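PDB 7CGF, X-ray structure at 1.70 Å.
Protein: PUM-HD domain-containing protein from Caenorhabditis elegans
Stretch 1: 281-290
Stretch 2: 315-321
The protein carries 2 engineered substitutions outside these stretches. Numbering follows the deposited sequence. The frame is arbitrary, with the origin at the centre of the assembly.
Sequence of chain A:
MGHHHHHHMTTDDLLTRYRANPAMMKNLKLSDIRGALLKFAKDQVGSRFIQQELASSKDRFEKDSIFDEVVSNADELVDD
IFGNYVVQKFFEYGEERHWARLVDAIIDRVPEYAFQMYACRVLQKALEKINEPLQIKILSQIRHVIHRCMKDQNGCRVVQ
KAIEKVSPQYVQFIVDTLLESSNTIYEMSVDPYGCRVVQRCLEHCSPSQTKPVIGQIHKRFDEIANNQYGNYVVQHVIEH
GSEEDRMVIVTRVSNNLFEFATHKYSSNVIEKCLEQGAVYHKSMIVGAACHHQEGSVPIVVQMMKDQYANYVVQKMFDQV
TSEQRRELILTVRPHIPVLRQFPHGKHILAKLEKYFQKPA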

# COMPACT_ATOMS: atom_id res chain seq x y z
N HIS A 281 19.82 -11.14 16.68
CA HIS A 281 18.63 -10.42 17.14
C HIS A 281 17.65 -11.35 17.84
O HIS A 281 17.07 -11.00 18.88
CB HIS A 281 17.93 -9.75 15.97
CG HIS A 281 18.66 -8.57 15.44
ND1 HIS A 281 18.58 -8.19 14.11
CD2 HIS A 281 19.47 -7.67 16.04
CE1 HIS A 281 19.31 -7.11 13.93
NE2 HIS A 281 19.86 -6.77 15.08
N LYS A 282 17.45 -12.54 17.26
CA LYS A 282 16.64 -13.56 17.91
C LYS A 282 17.21 -13.91 19.28
O LYS A 282 16.46 -14.11 20.24
CB LYS A 282 16.57 -14.80 17.02
CG LYS A 282 15.81 -14.62 15.72
CD LYS A 282 16.10 -15.77 14.76
CE LYS A 282 15.36 -15.60 13.46
NZ LYS A 282 15.55 -16.76 12.55
N SER A 283 18.54 -13.95 19.39
CA SER A 283 19.17 -14.23 20.68
C SER A 283 18.81 -13.17 21.73
O SER A 283 18.62 -13.50 22.90
CB SER A 283 20.70 -14.31 20.48
OG SER A 283 21.41 -14.34 21.70
N MET A 284 18.73 -11.90 21.33
CA MET A 284 18.36 -10.85 22.28
C MET A 284 16.92 -11.01 22.76
O MET A 284 16.65 -10.82 23.95
CB MET A 284 18.56 -9.48 21.64
CG MET A 284 20.01 -9.20 21.33
SD MET A 284 20.17 -7.72 20.36
CE MET A 284 19.39 -6.57 21.49
N ILE A 285 16.00 -11.32 21.85
CA ILE A 285 14.60 -11.49 22.22
C ILE A 285 14.42 -12.73 23.09
O ILE A 285 13.76 -12.69 24.13
CB ILE A 285 13.71 -11.55 20.96
CG1 ILE A 285 13.81 -10.24 20.18
CG2 ILE A 285 12.25 -11.86 21.33
CD1 ILE A 285 13.18 -10.30 18.79
N VAL A 286 15.03 -13.85 22.68
CA VAL A 286 14.97 -15.08 23.49
C VAL A 286 15.56 -14.85 24.88
O VAL A 286 14.99 -15.28 25.90
CB VAL A 286 15.69 -16.24 22.77
CG1 VAL A 286 15.81 -17.44 23.69
CG2 VAL A 286 14.92 -16.62 21.51
N GLY A 287 16.70 -14.16 24.97
CA GLY A 287 17.30 -13.92 26.27
C GLY A 287 16.43 -13.06 27.17
O GLY A 287 16.34 -13.30 28.37
N ALA A 288 15.77 -12.06 26.59
CA ALA A 288 14.83 -11.25 27.35
C ALA A 288 13.67 -12.09 27.85
O ALA A 288 13.22 -11.93 29.00
CB ALA A 288 14.30 -10.10 26.49
N ALA A 289 13.19 -13.01 27.01
CA ALA A 289 12.02 -13.81 27.36
C ALA A 289 12.34 -14.82 28.45
O ALA A 289 11.47 -15.13 29.27
CB ALA A 289 11.50 -14.54 26.11
N CYS A 290 13.56 -15.34 28.49
CA CYS A 290 13.90 -16.40 29.43
C CYS A 290 14.56 -15.89 30.70
O CYS A 290 14.87 -16.70 31.58
CB CYS A 290 14.83 -17.41 28.76
SG CYS A 290 14.08 -18.29 27.42
N LYS A 315 5.55 -17.78 17.76
CA LYS A 315 6.42 -17.35 16.67
C LYS A 315 7.90 -17.54 17.03
O LYS A 315 8.71 -17.90 16.18
CB LYS A 315 6.13 -15.88 16.34
CG LYS A 315 6.92 -15.32 15.15
CD LYS A 315 6.60 -16.03 13.84
CE LYS A 315 5.15 -15.83 13.41
NZ LYS A 315 4.99 -16.20 11.98
N MET A 316 8.26 -17.27 18.28
CA MET A 316 9.63 -17.50 18.74
C MET A 316 10.04 -18.95 18.52
O MET A 316 11.06 -19.23 17.89
CB MET A 316 9.77 -17.15 20.21
CG MET A 316 9.48 -15.71 20.55
SD MET A 316 9.68 -15.46 22.31
CE MET A 316 11.37 -15.79 22.40
N PHE A 317 9.24 -19.89 19.04
CA PHE A 317 9.55 -21.31 18.85
C PHE A 317 9.70 -21.65 17.38
O PHE A 317 10.58 -22.43 17.00
CB PHE A 317 8.47 -22.19 19.49
CG PHE A 317 8.66 -22.45 20.96
CD1 PHE A 317 8.24 -21.53 21.91
CD2 PHE A 317 9.24 -23.64 21.39
CE1 PHE A 317 8.41 -21.77 23.27
CE2 PHE A 317 9.41 -23.89 22.76
CZ PHE A 317 9.00 -22.96 23.70
N ASP A 318 8.85 -21.07 16.53
CA ASP A 318 8.89 -21.43 15.11
C ASP A 318 10.10 -20.85 14.38
O ASP A 318 10.50 -21.40 13.35
CB ASP A 318 7.59 -20.99 14.43
CG ASP A 318 6.36 -21.68 15.01
OD1 ASP A 318 6.50 -22.73 15.68
OD2 ASP A 318 5.23 -21.17 14.78
N GLN A 319 10.71 -19.77 14.90
CA GLN A 319 11.69 -19.01 14.13
C GLN A 319 13.13 -19.10 14.62
O GLN A 319 14.03 -18.71 13.88
CB GLN A 319 11.30 -17.53 14.08
CG GLN A 319 9.97 -17.24 13.40
CD GLN A 319 10.04 -17.35 11.89
OE1 GLN A 319 11.06 -17.01 11.27
NE2 GLN A 319 8.95 -17.79 11.27
N VAL A 320 13.38 -19.56 15.84
CA VAL A 320 14.71 -19.46 16.41
C VAL A 320 15.48 -20.75 16.16
O VAL A 320 14.95 -21.73 15.64
CB VAL A 320 14.67 -19.10 17.92
CG1 VAL A 320 13.92 -17.77 18.12
CG2 VAL A 320 14.06 -20.22 18.74
N THR A 321 16.76 -20.75 16.52
CA THR A 321 17.61 -21.91 16.27
C THR A 321 17.26 -23.03 17.25
O THR A 321 16.58 -22.82 18.26
CB THR A 321 19.09 -21.56 16.41
OG1 THR A 321 19.38 -21.16 17.75
CG2 THR A 321 19.47 -20.42 15.47

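This is a small, mainly apolar contact between a helix and the C-terminal end of a second helix, with a methionine methyl and a valine as its centre and one lysine-to-carbonyl hydrogen bond at one end. The axes of helix 281-290 and helix 315-319 come no nearer than 11.4 Å and their N-to-C directions differ by 137°, so the two helices run roughly, but far from exactly, antiparallel. The register fits this direction: as the numbering rises in one stretch it falls in the other, with the CA atoms of Lys 282 and Val 320 6.4 Å apart and those of Val 286 and Met 316 7.5 Å apart. With that spacing, side chains must bridge the gap, and the two stretches together bury 297 Å².

Met 316 has the largest area covered by the other stretch, 72 Å². Its CA-to-CB bond points sideways, but the side chain, with chi1 m, chi2 t and chi3 p, brings its end nearer. Its CE lies 3.8 Å from Val 286 CG2, 3.9 Å from Ala 289 CB and 4.2 Å from Ile 285 CG2. These three partners fall within little more than one helical turn, so a single methyl group packs against a continuous apolar patch; the small side chain of Ala 289, directed toward the second stretch, forms part of it.

One turn further along the second stretch, Val 320 continues the apolar surface. It is the first residue after the helix to leave helical phi/psi (-95/173), yet its CA-to-CB bond points toward the first stretch. Val 320 CG1 sits 3.7 Å from Val 286 CG2 and 4.1 Å from Lys 282 CB. Val 286 CG2 therefore touches both Met 316 and Val 320 and links the two parts of the packing.

Lys 282 supplies the polar component. Its CA-to-CB bond points toward the second stretch, and from an m chi1 the remaining side-chain torsions are all t, giving an extended chain. Lys 282 NZ donates a hydrogen bond to Gln 319 O at 2.8 Å. The acceptor is a backbone carbonyl where the helix gives way to loop, so the Gln 319 side chain takes no part in this bond. The lysine thus combines apolar contact near its base with a polar contact at its tip.

Gly 287, by contrast, lies off the contact: a CB there would point away from the second stretch, so Gly 287 lies on a part of the helix that this contact does not use.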